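Local atomic coordinates of putative aldolase (Bacteroides vulgatus ATCC 8482, PDB entry 3DXI), a protein that is a putative aldolase whose N-terminal domain folds as a TIM barrel of the HMGL-like family, its precise function not being established. Residues Y16-F21 against K51-K56; T9-G14 against V43-K48; A77-E82 against M103-I108; A217-M222 against N253-F258; A28-M33 against N70-K75. All blocks are in the same frame, centred on the assembly; numbering follows the deposited sequence.

Contacts 2 and 3 lie in the barrel core and share its sheet, strands 40-45 and 75-81 being neighbours. Contact 3 is a parallel strand pair with a full ladder, whereas contact 2 sets a short helix against a strand through a buried arginine and a tyrosine. Contact 1, a surface meeting of two loops, relies on one carboxylate and joins contact 2 through Trp19, whose N and NE1 lie near Gly14 O and Arg11 O. Contacts 4 and 5 each set a loop or helix end against a helix of the outer layer: Ile254 packs on Tyr29 and Ala32, Phe258 on Tyr29. Contact 4 is buried and almost wholly apolar, while partly buried contact 5 adds a lysine bond and a water.

Contact 1 (Y16-F21 against K51-K56); sequences YTNWDF and KEYMGK
Asp20 and Tyr53 reach toward each other tip to tip, and the carboxylate of Asp20 carries most of the polar load between these two loops. From CB, a chi1 of -81° sets CG anti to its own carbonyl carbon, which brings CG to 3.7 Å from Gly55 CA; glycine suits this place because it brings no side chain against the carboxylate. OD1 then takes the backbone N-H of Lys56, at 3.0 Å from Lys56 N, in a fairly straight bond (163°) that arrives from above the carboxylate plane. OD2 offers its syn lone pair to the phenol, with Tyr53 OH 2.5 Å from Asp20 OD2. Each carboxylate oxygen thus holds a different residue, fixing the rotation of the group.

Beside this pair, Asn18 crosses the Tyr53 ring at about a right angle, its CB 3.6 Å from Tyr53 CE2. A water donates both to Asn18 OD1 and to Tyr53 O, a link suited to a solvent-facing amide. On the apolar side, selenomethionine Met54 bends at chi3 to lay CE over one face of Trp19, 3.7 Å from the centroid of the six-membered ring, a CH-pi contact. The indole NE1 is bonded to Arg11 O, and the Trp19 ring meets that of Tyr45.

Thr17 OG1 donates to Asp20 O, at 2.9 Å, and Asp20 N bonds to Thr17 O. They brace a type I' beta turn, with Asn18 and Trp19 both in the left-handed region. It lies between helices 9-13 and 23-34, in the connection after the TIM barrel's first strand, and clasps the loop following the second.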
# COMPACT_ATOMS: atom_id res chain seq x y z
N TYR A 16 14.76 10.50 -11.52
CA TYR A 16 14.06 10.61 -12.79
C TYR A 16 14.37 11.84 -13.65
O TYR A 16 14.25 11.79 -14.87
CB TYR A 16 12.56 10.56 -12.54
CG TYR A 16 12.09 9.28 -11.87
CD1 TYR A 16 12.05 8.08 -12.57
CD2 TYR A 16 11.68 9.29 -10.54
CE1 TYR A 16 11.60 6.91 -11.97
CE2 TYR A 16 11.23 8.13 -9.92
CZ TYR A 16 11.19 6.94 -10.64
OH TYR A 16 10.73 5.79 -10.04
N THR A 17 14.76 12.94 -13.01
CA THR A 17 15.03 14.18 -13.74
C THR A 17 16.49 14.65 -13.70
O THR A 17 16.77 15.81 -13.98
CB THR A 17 14.17 15.31 -13.16
OG1 THR A 17 14.58 15.56 -11.81
CG2 THR A 17 12.70 14.91 -13.17
N ASN A 18 17.40 13.74 -13.37
CA ASN A 18 18.81 14.07 -13.25
C ASN A 18 18.97 15.06 -12.11
O ASN A 18 19.91 15.86 -12.10
CB ASN A 18 19.35 14.72 -14.53
CG ASN A 18 19.24 13.81 -15.72
OD1 ASN A 18 19.54 12.62 -15.64
ND2 ASN A 18 18.83 14.38 -16.85
N TRP A 19 18.04 15.02 -11.15
CA TRP A 19 18.07 15.92 -10.01
C TRP A 19 17.89 17.38 -10.41
O TRP A 19 18.32 18.29 -9.71
CB TRP A 19 19.36 15.73 -9.21
CG TRP A 19 19.32 14.48 -8.38
CD1 TRP A 19 18.79 14.35 -7.13
CD2 TRP A 19 19.72 13.16 -8.79
NE1 TRP A 19 18.82 13.04 -6.73
CE2 TRP A 19 19.39 12.29 -7.73
CE3 TRP A 19 20.32 12.64 -9.94
CZ2 TRP A 19 19.64 10.91 -7.79
CZ3 TRP A 19 20.57 11.27 -10.00
CH2 TRP A 19 20.22 10.42 -8.94
N ASP A 20 17.26 17.60 -11.56
CA ASP A 20 16.99 18.95 -12.01
C ASP A 20 15.54 19.25 -11.67
O ASP A 20 14.65 18.45 -11.94
CB ASP A 20 17.21 19.11 -13.51
CG ASP A 20 18.68 19.29 -13.87
OD1 ASP A 20 19.34 20.16 -13.25
OD2 ASP A 20 19.16 18.57 -14.78
N PHE A 21 15.33 20.39 -11.04
CA PHE A 21 14.00 20.84 -10.66
C PHE A 21 14.02 22.35 -10.85
O PHE A 21 14.90 23.03 -10.32
CB PHE A 21 13.71 20.51 -9.20
CG PHE A 21 13.50 19.04 -8.94
CD1 PHE A 21 12.36 18.39 -9.41
CD2 PHE A 21 14.43 18.31 -8.21
CE1 PHE A 21 12.16 17.03 -9.16
CE2 PHE A 21 14.24 16.96 -7.95
CZ PHE A 21 13.10 16.31 -8.43
N LYS A 51 31.19 11.66 -13.61
CA LYS A 51 31.51 11.37 -15.00
C LYS A 51 30.28 11.58 -15.88
O LYS A 51 30.34 12.24 -16.92
CB LYS A 51 32.02 9.93 -15.15
CG LYS A 51 32.38 9.55 -16.57
CD LYS A 51 32.83 8.11 -16.68
CE LYS A 51 33.21 7.76 -18.12
NZ LYS A 51 33.64 6.34 -18.27
N GLU A 52 29.15 11.02 -15.45
CA GLU A 52 27.92 11.19 -16.20
C GLU A 52 27.13 12.36 -15.61
O GLU A 52 27.20 12.62 -14.41
CB GLU A 52 27.10 9.90 -16.17
CG GLU A 52 27.73 8.80 -17.00
CD GLU A 52 26.84 7.59 -17.13
OE1 GLU A 52 25.62 7.71 -16.90
OE2 GLU A 52 27.36 6.51 -17.49
N TYR A 53 26.40 13.06 -16.46
CA TYR A 53 25.62 14.22 -16.03
C TYR A 53 24.75 14.03 -14.79
O TYR A 53 24.03 13.04 -14.64
CB TYR A 53 24.72 14.71 -17.17
CG TYR A 53 23.85 15.89 -16.79
CD1 TYR A 53 24.41 17.15 -16.56
CD2 TYR A 53 22.47 15.75 -16.65
CE1 TYR A 53 23.62 18.23 -16.19
CE2 TYR A 53 21.66 16.83 -16.28
CZ TYR A 53 22.25 18.07 -16.05
OH TYR A 53 21.48 19.14 -15.67
N MSE A 54 24.86 15.00 -13.89
CA MSE A 54 24.06 15.06 -12.68
C MSE A 54 23.58 16.49 -12.62
O MSE A 54 24.36 17.41 -12.85
CB MSE A 54 24.90 14.75 -11.44
CG MSE A 54 25.10 13.28 -11.18
SE MSE A 54 25.31 12.91 -9.29
CE MSE A 54 23.47 13.14 -8.76
N GLY A 55 22.30 16.69 -12.32
CA GLY A 55 21.74 18.03 -12.26
C GLY A 55 21.91 18.80 -10.96
O GLY A 55 22.61 18.37 -10.04
N LYS A 56 21.25 19.95 -10.90
CA LYS A 56 21.29 20.85 -9.76
C LYS A 56 21.35 20.20 -8.38
O LYS A 56 22.33 20.39 -7.65
CB LYS A 56 20.10 21.82 -9.81
CG LYS A 56 19.99 22.72 -8.58
CD LYS A 56 19.14 23.95 -8.85
CE LYS A 56 19.84 24.86 -9.86
NZ LYS A 56 19.07 26.12 -10.12
O HOH W 1 21.63 11.82 -13.56
O HOH W 2 16.23 24.92 -9.24

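Contact 2 (T9-G14 against V43-K48); sequences TLRDGG and VGYRNK
Arg11 passes obliquely over the Tyr45 ring, and this pairing is the main side-chain contact between helix 9-13 and strand 40-45. The aliphatic contact comes first: CG of Arg11 sits over one face of the ring, 4.0 Å from the Tyr45 centroid, as a CH-pi contact. The bend at chi2 (-82°) brings CD back over the ring, 3.4 Å from Tyr45 CZ.

Polar contacts come at the tip, where the guanidinium plane stands 81° from that of the ring. Arg11 NH1 makes a weak hydrogen bond of 3.3 Å to Tyr45 OH, which lies near the edge of the guanidinium, and a salt bridge of 2.7 Å to Asp12 OD1. NE is salt-bridged to Glu42.

Close packing on the strand backbone completes the contact. Gly44 CA and Arg11 CA make the closest CA approach, 4.0 Å; glycine suits position 44 because at its backbone angles a CB would jam against the preceding carbonyl O. Leu10 CB rests 3.4 Å from Val43 O, and Leu10 CD1 loosely approaches Val43 CB.

Two acids, Asp12 and Glu42, and a phenol thus hold the polar end of a buried arginine, while its methylenes pack on the ring.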
# COMPACT_ATOMS: atom_id res chain seq x y z
N THR A 9 11.84 14.22 -0.78
CA THR A 9 11.34 14.21 -2.15
C THR A 9 12.38 14.57 -3.22
O THR A 9 12.62 13.79 -4.14
CB THR A 9 10.14 15.18 -2.29
OG1 THR A 9 9.14 14.86 -1.32
CG2 THR A 9 9.53 15.08 -3.68
N LEU A 10 12.99 15.74 -3.10
CA LEU A 10 13.98 16.19 -4.10
C LEU A 10 15.23 15.33 -4.20
O LEU A 10 15.74 15.10 -5.30
CB LEU A 10 14.39 17.64 -3.82
CG LEU A 10 13.26 18.68 -3.83
CD1 LEU A 10 13.86 20.07 -3.64
CD2 LEU A 10 12.49 18.61 -5.14
N ARG A 11 15.74 14.86 -3.06
CA ARG A 11 16.95 14.05 -3.03
C ARG A 11 16.71 12.65 -3.60
O ARG A 11 17.50 12.16 -4.41
CB ARG A 11 17.46 13.94 -1.59
CG ARG A 11 18.82 13.24 -1.44
CD ARG A 11 18.70 11.72 -1.44
NE ARG A 11 18.05 11.21 -0.24
CZ ARG A 11 17.84 9.91 0.00
NH1 ARG A 11 18.23 9.00 -0.88
NH2 ARG A 11 17.25 9.53 1.12
N ASP A 12 15.62 12.03 -3.18
CA ASP A 12 15.28 10.69 -3.60
C ASP A 12 14.51 10.63 -4.92
O ASP A 12 14.60 9.64 -5.65
CB ASP A 12 14.47 10.02 -2.49
CG ASP A 12 14.99 8.64 -2.14
OD1 ASP A 12 16.17 8.35 -2.45
OD2 ASP A 12 14.22 7.87 -1.54
N GLY A 13 13.77 11.68 -5.23
CA GLY A 13 13.01 11.69 -6.47
C GLY A 13 13.77 12.25 -7.66
O GLY A 13 13.33 12.07 -8.80
N GLY A 14 14.90 12.91 -7.40
CA GLY A 14 15.70 13.49 -8.46
C GLY A 14 16.17 12.49 -9.51
O GLY A 14 16.50 12.86 -10.63
N VAL A 43 17.07 18.04 0.83
CA VAL A 43 16.90 18.58 -0.51
C VAL A 43 17.80 18.08 -1.63
O VAL A 43 17.54 18.35 -2.80
CB VAL A 43 17.00 20.11 -0.45
CG1 VAL A 43 15.96 20.66 0.53
CG2 VAL A 43 18.40 20.52 -0.02
N GLY A 44 18.86 17.36 -1.28
CA GLY A 44 19.74 16.87 -2.32
C GLY A 44 21.07 16.33 -1.85
O GLY A 44 21.31 16.15 -0.66
N TYR A 45 21.94 16.07 -2.82
CA TYR A 45 23.28 15.54 -2.58
C TYR A 45 24.33 16.62 -2.76
O TYR A 45 24.07 17.67 -3.36
CB TYR A 45 23.60 14.43 -3.59
CG TYR A 45 22.82 13.14 -3.45
CD1 TYR A 45 23.26 12.13 -2.60
CD2 TYR A 45 21.64 12.93 -4.17
CE1 TYR A 45 22.56 10.93 -2.47
CE2 TYR A 45 20.92 11.74 -4.05
CZ TYR A 45 21.39 10.74 -3.20
OH TYR A 45 20.70 9.57 -3.06
N ARG A 46 25.51 16.35 -2.22
CA ARG A 46 26.68 17.19 -2.39
C ARG A 46 27.59 16.13 -3.04
O ARG A 46 27.67 15.01 -2.55
CB ARG A 46 27.26 17.68 -1.06
CG ARG A 46 26.54 18.89 -0.44
CD ARG A 46 26.72 20.17 -1.26
NE ARG A 46 28.03 20.80 -1.08
CZ ARG A 46 28.42 21.91 -1.70
NH1 ARG A 46 27.60 22.53 -2.54
NH2 ARG A 46 29.64 22.40 -1.49
N ASN A 47 28.23 16.47 -4.15
CA ASN A 47 29.06 15.50 -4.85
C ASN A 47 30.31 16.11 -5.46
O ASN A 47 30.40 17.31 -5.64
CB ASN A 47 28.28 14.87 -6.01
CG ASN A 47 27.65 13.53 -5.66
OD1 ASN A 47 26.43 13.37 -5.71
ND2 ASN A 47 28.49 12.55 -5.32
N LYS A 48 31.25 15.24 -5.79
CA LYS A 48 32.47 15.64 -6.46
C LYS A 48 32.05 15.53 -7.93
O LYS A 48 31.03 14.93 -8.23
CB LYS A 48 33.61 14.67 -6.13
CG LYS A 48 34.05 14.75 -4.67
CD LYS A 48 35.17 13.76 -4.34
CE LYS A 48 34.70 12.32 -4.40
NZ LYS A 48 35.75 11.37 -3.91

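Contact 3 (A77-E82 against M103-I108); sequences AIMLNE and MIRIAI
Strands 75-81 and 103-108 run parallel, and their backbones meet in an unbroken ladder in which Ile78 and Leu80 of strand 75-81, and Glu82 just after it, alternate with Arg105 and Ala107 of the other. Ile78 N donates to Met103 O at 3.2 Å, and Ile78 O accepts from Arg105 N at 2.9 Å. The same pattern recurs at Leu80, whose N lies 2.8 Å from Arg105 O and whose O takes Ala107 N; Glu82 N closes the ladder on Ala107 O. The strand axes are twisted by 30°.

Side chains then pair by face. On one face Ile78 and Ile104 lie side by side, pointing the same way, with Ile78 CG1 3.7 Å from Ile104 CD1; to do so Ile78 holds CG1 between its backbone N and carbonyl carbon (chi1 66°). Leu80 CD1 rests 3.7 Å from Ile104 CG2. Beta-branched isoleucine suits the extended backbone and fills this layer. On the other face Met79, a selenomethionine, sets SE 4.0 Å from Ala107 CB, the small alanine admitting it, and Asn81 ND2 is 3.4 Å from that same Ala107 CB.

Farther out, Arg105 sends its guanidinium across the barrel interior to Asp216 and Glu42, a charged grip that fixes its long arm, and Glu82 is salt-bridged to Arg115.

The face of Ile104 and Ile106 packs on Ile123 of helix 113-124, while that of Met79 and Arg105 looks into the barrel. The pair closes a beta-alpha-beta unit through helix 90-94, flanked by strands 40-45 and 129-134.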
# COMPACT_ATOMS: atom_id res chain seq x y z
N ALA A 77 18.78 19.33 5.24
CA ALA A 77 19.80 18.31 5.18
C ALA A 77 20.18 18.00 3.74
O ALA A 77 19.41 18.25 2.82
CB ALA A 77 19.29 17.03 5.86
N ILE A 78 21.39 17.49 3.56
CA ILE A 78 21.86 17.06 2.26
C ILE A 78 22.48 15.69 2.54
O ILE A 78 22.78 15.37 3.70
CB ILE A 78 22.92 18.02 1.62
CG1 ILE A 78 24.22 18.01 2.44
CG2 ILE A 78 22.34 19.42 1.46
CD1 ILE A 78 25.17 16.90 2.06
N MSE A 79 22.65 14.89 1.51
CA MSE A 79 23.22 13.56 1.69
C MSE A 79 24.54 13.38 0.97
O MSE A 79 24.79 13.99 -0.07
CB MSE A 79 22.21 12.50 1.22
CG MSE A 79 22.75 11.09 1.19
SE MSE A 79 21.36 9.77 0.85
CE MSE A 79 20.77 9.54 2.68
N LEU A 80 25.39 12.53 1.54
CA LEU A 80 26.69 12.19 0.98
C LEU A 80 26.74 10.67 0.86
O LEU A 80 26.31 9.96 1.77
CB LEU A 80 27.83 12.62 1.91
CG LEU A 80 28.14 14.09 2.15
CD1 LEU A 80 29.27 14.19 3.18
CD2 LEU A 80 28.54 14.75 0.84
N ASN A 81 27.26 10.17 -0.26
CA ASN A 81 27.39 8.73 -0.45
C ASN A 81 28.76 8.35 0.14
O ASN A 81 29.80 8.75 -0.39
CB ASN A 81 27.34 8.38 -1.94
CG ASN A 81 25.94 8.50 -2.53
OD1 ASN A 81 25.78 8.86 -3.70
ND2 ASN A 81 24.93 8.19 -1.74
N GLU A 82 28.74 7.59 1.23
CA GLU A 82 29.96 7.16 1.91
C GLU A 82 31.01 6.51 0.99
O GLU A 82 32.19 6.84 1.06
CB GLU A 82 29.60 6.19 3.04
CG GLU A 82 30.69 5.91 4.07
CD GLU A 82 31.76 4.98 3.55
OE1 GLU A 82 31.42 3.99 2.86
OE2 GLU A 82 32.95 5.22 3.85
N MSE A 103 21.85 19.30 8.85
CA MSE A 103 22.30 17.92 8.96
C MSE A 103 22.88 17.33 7.69
O MSE A 103 22.42 17.60 6.58
CB MSE A 103 21.14 17.04 9.42
CG MSE A 103 21.46 15.56 9.48
SE MSE A 103 19.87 14.51 9.84
CE MSE A 103 19.86 14.66 11.79
N ILE A 104 23.91 16.51 7.88
CA ILE A 104 24.57 15.83 6.78
C ILE A 104 24.25 14.35 6.98
O ILE A 104 24.65 13.76 7.98
CB ILE A 104 26.10 16.00 6.84
CG1 ILE A 104 26.47 17.49 6.88
CG2 ILE A 104 26.74 15.31 5.65
CD1 ILE A 104 25.98 18.30 5.67
N ARG A 105 23.50 13.77 6.05
CA ARG A 105 23.17 12.36 6.16
C ARG A 105 24.14 11.60 5.28
O ARG A 105 24.52 12.07 4.21
CB ARG A 105 21.75 12.08 5.70
CG ARG A 105 20.70 12.75 6.55
CD ARG A 105 19.35 12.43 5.96
NE ARG A 105 18.63 11.44 6.72
CZ ARG A 105 17.61 10.74 6.25
NH1 ARG A 105 17.18 10.90 5.01
NH2 ARG A 105 16.98 9.91 7.06
N ILE A 106 24.54 10.42 5.73
CA ILE A 106 25.49 9.59 5.00
C ILE A 106 24.84 8.27 4.57
O ILE A 106 24.33 7.54 5.41
CB ILE A 106 26.71 9.27 5.89
CG1 ILE A 106 27.26 10.58 6.48
CG2 ILE A 106 27.77 8.55 5.08
CD1 ILE A 106 28.34 10.39 7.53
N ALA A 107 24.86 7.99 3.27
CA ALA A 107 24.31 6.73 2.77
C ALA A 107 25.41 5.72 2.99
O ALA A 107 26.47 5.80 2.38
CB ALA A 107 23.98 6.84 1.28
N ILE A 108 25.15 4.76 3.87
CA ILE A 108 26.14 3.76 4.25
C ILE A 108 25.77 2.29 4.05
O ILE A 108 24.66 1.87 4.38
CB ILE A 108 26.51 3.92 5.74
CG1 ILE A 108 26.88 5.38 6.03
CG2 ILE A 108 27.66 2.99 6.11
CD1 ILE A 108 26.96 5.71 7.51

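Contact 4 (A217-M222 against N253-F258); sequences ATITGM and NIITTF
Met222, which meets Phe258 across the contact, is held by its backbone: Thr218 OG1 donates to Met222 O at 2.9 Å, a threonine hydroxyl bracing the loop from within. Gly221 N bonds back to Thr218 O, closing a tight turn over Ile219 and Thr220. Positive phi comes easily to Gly221; Thr220 adopts the left-handed region although it is not glycine.

Ile219, Thr220 and Met222 all point toward helix 248-265. Ile219 crosses Phe258 at about a right angle, its CG2 3.9 Å from Phe258 CD2, and the same methyl lies 3.9 Å from Ile254 O. In Ile219 chi1 (-63°) sets CG1 anti to the carbonyl carbon, and CD1 beyond it lies 4.0 Å from Ile254 CG2. Met222, a selenomethionine with an extended chain, reaches the other ortho carbon of the ring: SE is 4.0 Å from Phe258 CD1, an oblique Met-aromatic contact. A large flat ring suits the place because it can receive both neighbours at once. Thr220 CG2 touches CG2 of the partly exposed Ile255 at 4.0 Å.

No hydrogen bond crosses, so the fit is van der Waals. Phe258 also packs on Ile25 and Tyr29 of helix 23-34, and Ile255 on Leu271 of the second subunit. The arrangement is that of a TIM barrel in which the loop following the last strand, 214-217, is covered by a helix of the outer layer.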
# COMPACT_ATOMS: atom_id res chain seq x y z
N ALA A 217 9.87 9.98 4.33
CA ALA A 217 8.80 9.82 3.35
C ALA A 217 9.00 10.88 2.28
O ALA A 217 9.84 11.76 2.43
CB ALA A 217 7.43 9.97 4.01
N THR A 218 8.24 10.80 1.19
CA THR A 218 8.33 11.77 0.10
C THR A 218 6.93 12.02 -0.48
O THR A 218 6.05 11.17 -0.36
CB THR A 218 9.26 11.28 -1.03
OG1 THR A 218 8.73 10.08 -1.62
CG2 THR A 218 10.66 10.99 -0.49
N ILE A 219 6.74 13.19 -1.09
CA ILE A 219 5.46 13.54 -1.69
C ILE A 219 5.16 12.59 -2.86
O ILE A 219 5.95 12.47 -3.80
CB ILE A 219 5.47 15.01 -2.17
CG1 ILE A 219 5.64 15.94 -0.96
CG2 ILE A 219 4.18 15.34 -2.92
CD1 ILE A 219 4.56 15.81 0.11
N THR A 220 4.01 11.92 -2.77
CA THR A 220 3.53 10.92 -3.72
C THR A 220 4.42 9.68 -3.75
O THR A 220 4.31 8.86 -4.65
CB THR A 220 3.36 11.46 -5.18
OG1 THR A 220 4.64 11.78 -5.73
CG2 THR A 220 2.47 12.69 -5.21
N GLY A 221 5.28 9.55 -2.74
CA GLY A 221 6.18 8.40 -2.66
C GLY A 221 7.28 8.43 -3.71
O GLY A 221 7.98 7.44 -3.91
N MSE A 222 7.44 9.57 -4.36
CA MSE A 222 8.45 9.74 -5.40
C MSE A 222 9.80 9.17 -4.97
O MSE A 222 10.33 9.51 -3.91
CB MSE A 222 8.61 11.22 -5.76
CG MSE A 222 9.54 11.49 -6.94
SE MSE A 222 9.62 13.39 -7.38
CE MSE A 222 10.27 13.28 -9.20
N ASN A 253 -2.30 20.65 -2.66
CA ASN A 253 -1.63 21.49 -3.64
C ASN A 253 -0.22 21.03 -3.97
O ASN A 253 0.20 21.09 -5.12
CB ASN A 253 -1.60 22.95 -3.17
CG ASN A 253 -2.98 23.58 -3.10
OD1 ASN A 253 -3.90 23.16 -3.81
ND2 ASN A 253 -3.13 24.59 -2.25
N ILE A 254 0.52 20.57 -2.96
CA ILE A 254 1.88 20.13 -3.22
C ILE A 254 1.87 18.81 -4.00
O ILE A 254 2.78 18.53 -4.78
CB ILE A 254 2.72 20.02 -1.91
CG1 ILE A 254 4.20 19.85 -2.26
CG2 ILE A 254 2.25 18.84 -1.06
CD1 ILE A 254 4.77 20.99 -3.09
N ILE A 255 0.83 18.01 -3.80
CA ILE A 255 0.70 16.76 -4.54
C ILE A 255 0.49 17.13 -6.00
O ILE A 255 1.11 16.55 -6.90
CB ILE A 255 -0.52 15.93 -4.06
CG1 ILE A 255 -0.21 15.29 -2.70
CG2 ILE A 255 -0.89 14.88 -5.11
CD1 ILE A 255 -1.40 14.57 -2.08
N THR A 256 -0.38 18.10 -6.24
CA THR A 256 -0.67 18.57 -7.59
C THR A 256 0.59 19.09 -8.28
O THR A 256 0.78 18.87 -9.47
CB THR A 256 -1.74 19.68 -7.59
OG1 THR A 256 -2.98 19.15 -7.13
CG2 THR A 256 -1.92 20.25 -9.00
N THR A 257 1.44 19.77 -7.52
CA THR A 257 2.68 20.30 -8.07
C THR A 257 3.52 19.17 -8.69
O THR A 257 4.06 19.31 -9.78
CB THR A 257 3.53 21.00 -6.98
OG1 THR A 257 2.83 22.15 -6.48
CG2 THR A 257 4.87 21.47 -7.55
N PHE A 258 3.58 18.04 -7.99
CA PHE A 258 4.37 16.89 -8.43
C PHE A 258 3.63 15.91 -9.34
O PHE A 258 4.22 14.91 -9.78
CB PHE A 258 4.91 16.15 -7.20
CG PHE A 258 6.08 16.83 -6.56
CD1 PHE A 258 7.37 16.63 -7.04
CD2 PHE A 258 5.90 17.71 -5.49
CE1 PHE A 258 8.46 17.29 -6.47
CE2 PHE A 258 6.98 18.38 -4.92
CZ PHE A 258 8.27 18.17 -5.41

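Contact 5 (A28-M33 against N70-K75); sequences AYILAM and NISTKK
Ile30 and Ile71 cross at about a right angle, joining helix 23-34 to the end of helix 62-71 in the outer helical layer of the TIM barrel. CG2 of Ile30, anti to its backbone N, wedges into the angle between two residues: it lies 3.7 Å from Ile71 CG1 and 3.7 Å from Ser72 CB. CD1 of Ile71 extends the touch over the same methyl, at 3.8 Å from Ile30 CG2. Two branched apolar side chains suit this meeting, the methyl of Ile30 resting against both CG1 and CD1 of Ile71. Leu31 adds a looser, more exposed edge, with CD2 near Ile71 O.

Beyond Ile71 the helix ends, and Ser72 turns the chain toward strand 75-81. Its OG accepts from Lys74 N at 3.2 Å, an ST turn, and Asn34 assists by bonding Ile71 O and Thr73 N. The serine hydroxyl also donates to a water, which in turn donates to Ile30 O, its oxygen 2.9 Å from that atom.

Lys74 comes back toward helix 23-34 with its long arm. It suits this spot because a lysine ammonium can serve several carbonyls near a helix end: NZ also bonds Ile38 O and, weakly, Leu36 O. In the bond across the contact, Lys74 NZ stands 2.8 Å from Met33 O, tilted 15° from the carbonyl plane.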
# COMPACT_ATOMS: atom_id res chain seq x y z
N ALA A 28 7.60 26.07 -4.63
CA ALA A 28 6.31 25.55 -4.19
C ALA A 28 6.57 24.48 -3.11
O ALA A 28 5.91 24.47 -2.07
CB ALA A 28 5.57 24.94 -5.37
N TYR A 29 7.52 23.60 -3.38
CA TYR A 29 7.88 22.54 -2.43
C TYR A 29 8.32 23.13 -1.09
O TYR A 29 7.72 22.84 -0.05
CB TYR A 29 9.01 21.66 -2.99
CG TYR A 29 9.61 20.69 -1.98
CD1 TYR A 29 8.91 19.56 -1.57
CD2 TYR A 29 10.87 20.93 -1.44
CE1 TYR A 29 9.45 18.68 -0.63
CE2 TYR A 29 11.43 20.06 -0.50
CZ TYR A 29 10.71 18.94 -0.10
OH TYR A 29 11.26 18.07 0.82
N ILE A 30 9.36 23.97 -1.10
CA ILE A 30 9.86 24.57 0.13
C ILE A 30 8.77 25.29 0.93
O ILE A 30 8.70 25.15 2.15
CB ILE A 30 11.01 25.57 -0.16
CG1 ILE A 30 12.21 24.83 -0.77
CG2 ILE A 30 11.42 26.28 1.12
CD1 ILE A 30 12.94 23.89 0.19
N LEU A 31 7.93 26.06 0.25
CA LEU A 31 6.86 26.79 0.95
C LEU A 31 5.78 25.87 1.51
O LEU A 31 5.22 26.13 2.57
CB LEU A 31 6.24 27.84 0.02
CG LEU A 31 7.22 28.96 -0.35
CD1 LEU A 31 6.58 29.88 -1.38
CD2 LEU A 31 7.61 29.74 0.90
N ALA A 32 5.48 24.78 0.80
CA ALA A 32 4.48 23.83 1.27
C ALA A 32 5.01 23.16 2.54
O ALA A 32 4.26 22.96 3.50
CB ALA A 32 4.20 22.78 0.21
N MSE A 33 6.29 22.82 2.54
CA MSE A 33 6.90 22.18 3.70
C MSE A 33 6.82 23.08 4.93
O MSE A 33 6.78 22.59 6.06
CB MSE A 33 8.35 21.81 3.40
CG MSE A 33 8.53 20.78 2.29
SE MSE A 33 7.59 19.10 2.60
CE MSE A 33 6.15 19.34 1.33
N ASN A 70 16.81 30.78 3.15
CA ASN A 70 16.16 32.07 3.31
C ASN A 70 14.64 31.95 3.45
O ASN A 70 14.03 32.64 4.27
CB ASN A 70 16.50 32.95 2.11
CG ASN A 70 17.00 34.31 2.52
OD1 ASN A 70 17.75 34.45 3.48
ND2 ASN A 70 16.59 35.33 1.77
N ILE A 71 14.04 31.07 2.66
CA ILE A 71 12.58 30.91 2.68
C ILE A 71 12.03 29.75 3.50
O ILE A 71 10.84 29.73 3.80
CB ILE A 71 12.02 30.81 1.24
CG1 ILE A 71 12.72 29.68 0.47
CG2 ILE A 71 12.21 32.14 0.51
CD1 ILE A 71 12.13 29.40 -0.90
N SER A 72 12.88 28.79 3.88
CA SER A 72 12.43 27.66 4.68
C SER A 72 12.55 27.91 6.19
O SER A 72 13.55 28.47 6.65
CB SER A 72 13.21 26.39 4.32
OG SER A 72 12.86 25.31 5.17
N THR A 73 11.54 27.49 6.94
CA THR A 73 11.56 27.64 8.40
C THR A 73 11.89 26.30 9.07
O THR A 73 11.88 26.19 10.30
CB THR A 73 10.19 28.10 8.93
OG1 THR A 73 9.20 27.10 8.65
CG2 THR A 73 9.78 29.42 8.27
N LYS A 74 12.20 25.28 8.27
CA LYS A 74 12.52 23.96 8.81
C LYS A 74 14.01 23.64 8.72
O LYS A 74 14.79 24.42 8.17
CB LYS A 74 11.71 22.90 8.07
CG LYS A 74 10.22 23.20 8.03
CD LYS A 74 9.65 23.39 9.43
CE LYS A 74 8.14 23.61 9.41
NZ LYS A 74 7.40 22.47 8.77
N LYS A 75 14.41 22.51 9.27
CA LYS A 75 15.81 22.12 9.22
C LYS A 75 16.13 21.54 7.84
O LYS A 75 15.30 20.85 7.23
CB LYS A 75 16.14 21.12 10.33
CG LYS A 75 16.26 21.79 11.71
CD LYS A 75 16.70 20.81 12.78
CE LYS A 75 17.09 21.52 14.06
NZ LYS A 75 17.68 20.57 15.05
O HOH W 3 10.47 24.48 4.36